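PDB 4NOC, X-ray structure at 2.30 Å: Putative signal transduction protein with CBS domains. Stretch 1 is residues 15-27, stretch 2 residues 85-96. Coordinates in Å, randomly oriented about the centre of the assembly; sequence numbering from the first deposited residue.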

# COMPACT_ATOMS: atom_id res chain seq x y z
N VAL A 15 1.56 13.64 7.71
CA VAL A 15 1.88 14.49 6.58
C VAL A 15 3.29 15.03 6.82
O VAL A 15 3.67 15.29 7.97
CB VAL A 15 0.85 15.65 6.53
CG1 VAL A 15 1.35 16.82 5.75
CG2 VAL A 15 -0.49 15.13 5.97
N VAL A 16 4.08 15.17 5.75
CA VAL A 16 5.38 15.84 5.85
C VAL A 16 5.57 16.83 4.70
O VAL A 16 5.01 16.63 3.61
CB VAL A 16 6.58 14.86 5.84
CG1 VAL A 16 6.61 14.00 7.10
CG2 VAL A 16 6.58 14.02 4.56
N GLY A 17 6.36 17.87 4.94
CA GLY A 17 6.65 18.86 3.91
C GLY A 17 7.68 18.38 2.91
O GLY A 17 8.62 17.64 3.24
N LEU A 18 7.50 18.80 1.66
CA LEU A 18 8.45 18.54 0.58
C LEU A 18 9.88 18.96 0.94
O LEU A 18 10.85 18.27 0.60
CB LEU A 18 7.96 19.31 -0.64
CG LEU A 18 8.31 18.89 -2.06
CD1 LEU A 18 8.25 17.40 -2.21
CD2 LEU A 18 7.34 19.56 -3.03
N ASP A 19 10.03 20.07 1.65
CA ASP A 19 11.37 20.52 2.02
C ASP A 19 11.81 20.07 3.42
O ASP A 19 12.85 20.49 3.91
CB ASP A 19 11.47 22.04 1.89
CG ASP A 19 11.02 22.53 0.52
OD1 ASP A 19 11.32 21.84 -0.48
OD2 ASP A 19 10.34 23.59 0.46
N SER A 20 11.03 19.21 4.05
CA SER A 20 11.41 18.73 5.38
C SER A 20 12.47 17.61 5.33
O SER A 20 12.74 17.01 4.28
CB SER A 20 10.17 18.30 6.19
OG SER A 20 9.59 17.15 5.63
N ASP A 21 13.08 17.36 6.48
CA ASP A 21 14.24 16.48 6.58
C ASP A 21 13.94 15.01 6.21
O ASP A 21 13.01 14.41 6.73
CB ASP A 21 14.81 16.57 7.99
CG ASP A 21 15.96 15.62 8.23
OD1 ASP A 21 17.09 15.94 7.81
OD2 ASP A 21 15.73 14.55 8.84
N ALA A 22 14.74 14.45 5.31
CA ALA A 22 14.56 13.06 4.89
C ALA A 22 14.64 12.07 6.05
O ALA A 22 13.78 11.19 6.17
CB ALA A 22 15.57 12.68 3.80
N ARG A 23 15.68 12.20 6.88
CA ARG A 23 15.88 11.29 8.00
C ARG A 23 14.64 11.24 8.88
O ARG A 23 14.12 10.16 9.18
CB ARG A 23 17.10 11.69 8.83
CG ARG A 23 17.27 10.92 10.14
CD ARG A 23 17.69 9.47 9.91
NE ARG A 23 17.83 8.72 11.16
CZ ARG A 23 18.46 7.55 11.26
N GLU A 24 14.14 12.41 9.25
CA GLU A 24 12.95 12.52 10.07
C GLU A 24 11.74 11.78 9.49
O GLU A 24 11.00 11.10 10.21
CB GLU A 24 12.60 13.99 10.36
CG GLU A 24 11.45 14.12 11.33
CD GLU A 24 11.26 15.51 11.90
OE1 GLU A 24 12.10 16.42 11.64
OE2 GLU A 24 10.27 15.69 12.63
N ALA A 25 11.54 11.92 8.18
CA ALA A 25 10.44 11.23 7.51
C ALA A 25 10.62 9.71 7.60
O ALA A 25 9.66 8.97 7.83
CB ALA A 25 10.36 11.66 6.05
N VAL A 26 11.86 9.24 7.45
CA VAL A 26 12.12 7.82 7.56
C VAL A 26 11.87 7.32 8.99
O VAL A 26 11.31 6.23 9.19
CB VAL A 26 13.54 7.45 7.08
CG1 VAL A 26 13.78 5.95 7.14
CG2 VAL A 26 13.76 7.95 5.66
N GLU A 27 12.25 8.12 9.99
CA GLU A 27 11.95 7.79 11.38
C GLU A 27 10.45 7.61 11.56
O GLU A 27 9.99 6.71 12.27
CB GLU A 27 12.49 8.86 12.33
CG GLU A 27 14.02 8.93 12.45
CD GLU A 27 14.63 7.86 13.37
OE1 GLU A 27 15.88 7.68 13.33
OE2 GLU A 27 13.89 7.19 14.12
N LYS A 85 23.64 8.69 3.85
CA LYS A 85 22.89 8.92 2.62
C LYS A 85 21.78 9.98 2.75
O LYS A 85 21.39 10.60 1.76
CB LYS A 85 22.31 7.61 2.11
N LEU A 86 21.27 10.19 3.97
CA LEU A 86 20.13 11.09 4.19
C LEU A 86 20.51 12.48 4.72
O LEU A 86 19.68 13.39 4.72
CB LEU A 86 19.13 10.44 5.14
CG LEU A 86 18.49 9.12 4.72
CD1 LEU A 86 17.71 8.47 5.87
CD2 LEU A 86 17.59 9.32 3.51
N ALA A 87 21.75 12.66 5.15
CA ALA A 87 22.19 13.96 5.64
C ALA A 87 22.04 15.05 4.58
O ALA A 87 22.51 14.89 3.45
CB ALA A 87 23.64 13.89 6.11
N GLY A 88 21.39 16.15 4.95
CA GLY A 88 21.21 17.27 4.05
C GLY A 88 20.15 17.01 2.99
O GLY A 88 19.91 17.85 2.11
N VAL A 89 19.49 15.85 3.09
CA VAL A 89 18.55 15.42 2.07
C VAL A 89 17.12 15.70 2.54
O VAL A 89 16.81 15.53 3.71
CB VAL A 89 18.74 13.91 1.78
CG1 VAL A 89 17.66 13.37 0.84
CG2 VAL A 89 20.14 13.64 1.23
N THR A 90 16.26 16.10 1.60
CA THR A 90 14.88 16.42 1.92
C THR A 90 13.95 15.41 1.29
O THR A 90 14.35 14.66 0.39
CB THR A 90 14.49 17.80 1.37
OG1 THR A 90 14.47 17.76 -0.05
CG2 THR A 90 15.51 18.83 1.82
N VAL A 91 12.71 15.40 1.77
CA VAL A 91 11.67 14.52 1.28
C VAL A 91 11.55 14.60 -0.23
O VAL A 91 11.35 13.59 -0.89
CB VAL A 91 10.32 14.85 1.92
CG1 VAL A 91 9.22 14.09 1.25
CG2 VAL A 91 10.37 14.50 3.42
N ARG A 92 11.73 15.81 -0.76
CA ARG A 92 11.65 16.03 -2.19
C ARG A 92 12.59 15.10 -2.97
O ARG A 92 12.22 14.58 -4.02
CB ARG A 92 11.99 17.50 -2.50
CG ARG A 92 11.95 17.83 -3.98
CD ARG A 92 12.58 19.19 -4.28
NE ARG A 92 12.02 20.23 -3.42
CZ ARG A 92 10.97 20.98 -3.74
NH1 ARG A 92 10.53 21.90 -2.89
NH2 ARG A 92 10.34 20.80 -4.90
N LYS A 93 13.80 14.89 -2.44
CA LYS A 93 14.81 14.06 -3.11
C LYS A 93 14.52 12.57 -2.99
O LYS A 93 14.99 11.77 -3.79
CB LYS A 93 16.21 14.38 -2.58
CG LYS A 93 16.97 15.44 -3.36
N LEU A 94 13.74 12.20 -1.97
CA LEU A 94 13.34 10.81 -1.78
C LEU A 94 12.30 10.38 -2.82
O LEU A 94 12.17 9.19 -3.12
CB LEU A 94 12.75 10.61 -0.38
CG LEU A 94 13.68 10.87 0.80
CD1 LEU A 94 12.94 10.66 2.11
CD2 LEU A 94 14.85 9.93 0.72
N LEU A 95 11.54 11.33 -3.34
CA LEU A 95 10.48 11.00 -4.27
C LEU A 95 11.05 10.46 -5.58
O LEU A 95 12.20 10.72 -5.91
CB LEU A 95 9.58 12.20 -4.52
CG LEU A 95 8.74 12.71 -3.34
CD1 LEU A 95 7.97 13.96 -3.76
CD2 LEU A 95 7.78 11.62 -2.85
N PRO A 96 10.26 9.67 -6.32
CA PRO A 96 10.71 9.21 -7.64
C PRO A 96 10.70 10.37 -8.63
O PRO A 96 10.08 11.39 -8.33
CB PRO A 96 9.65 8.18 -8.03
CG PRO A 96 8.39 8.59 -7.26
CD PRO A 96 8.92 9.14 -5.95

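Two loops lie side by side; three of the four hydrogen bonds between the stretches join main chain to main chain. Asp-21 and Thr-90 form a single beta bridge, and two hydrogen bonds flank it. Ala-22 N donates to Val-89 O at 2.8 Å. Val-91 N donates to Ser-20 O at 3.0 Å. Both are close to straight. Ser-20 O also receives a CA-H...O contact from Thr-90 CA at 3.2 Å. A third main-chain bond, Arg-92 N to Leu-18 O at 2.9 Å, is more bent, with an angle of 137°. Ala-22 opens its helix, so its amide has no acceptor within that helix; Val-89 O supplies one. The amides of Val-91 and Arg-92 are likewise satisfied from the other stretch, by Ser-20 O and Leu-18 O.

The Arg-92 side chain adds a salt bridge. Arg-92 NH1 donates to Asp-19 OD1 at 2.5 Å, a very short distance. The carboxylate oxygen lies near the guanidinium plane, while Leu-18 CD2 covers one face, 3.7 Å from Arg-92 NH2.

Bonds within each stretch satisfy other groups. Gly-17 O accepts from Ser-20 N at 3.0 Å, closing a type I turn, and from Ser-20 OG at 2.6 Å. Asp-21 caps its helix: Asp-21 OD2 accepts from Glu-24 N at 2.7 Å. Leu-86 O accepts from Val-89 N at 3.0 Å across a type II turn, where Gly-88 has positive phi.

Apolar side chains fill the space beside this polar network. Ala-22 is buried, and its CB meets Leu-86 CD2 at 3.9 Å, Val-89 CG1 at 3.7 Å and Leu-94 CD1 at 3.7 Å. Val-91 CG2 packs against Val-16 CG2 at 4.0 Å and Ala-25 CB at 3.9 Å. Leu-18 CD1 reaches Leu-95 CD1 at 3.8 Å.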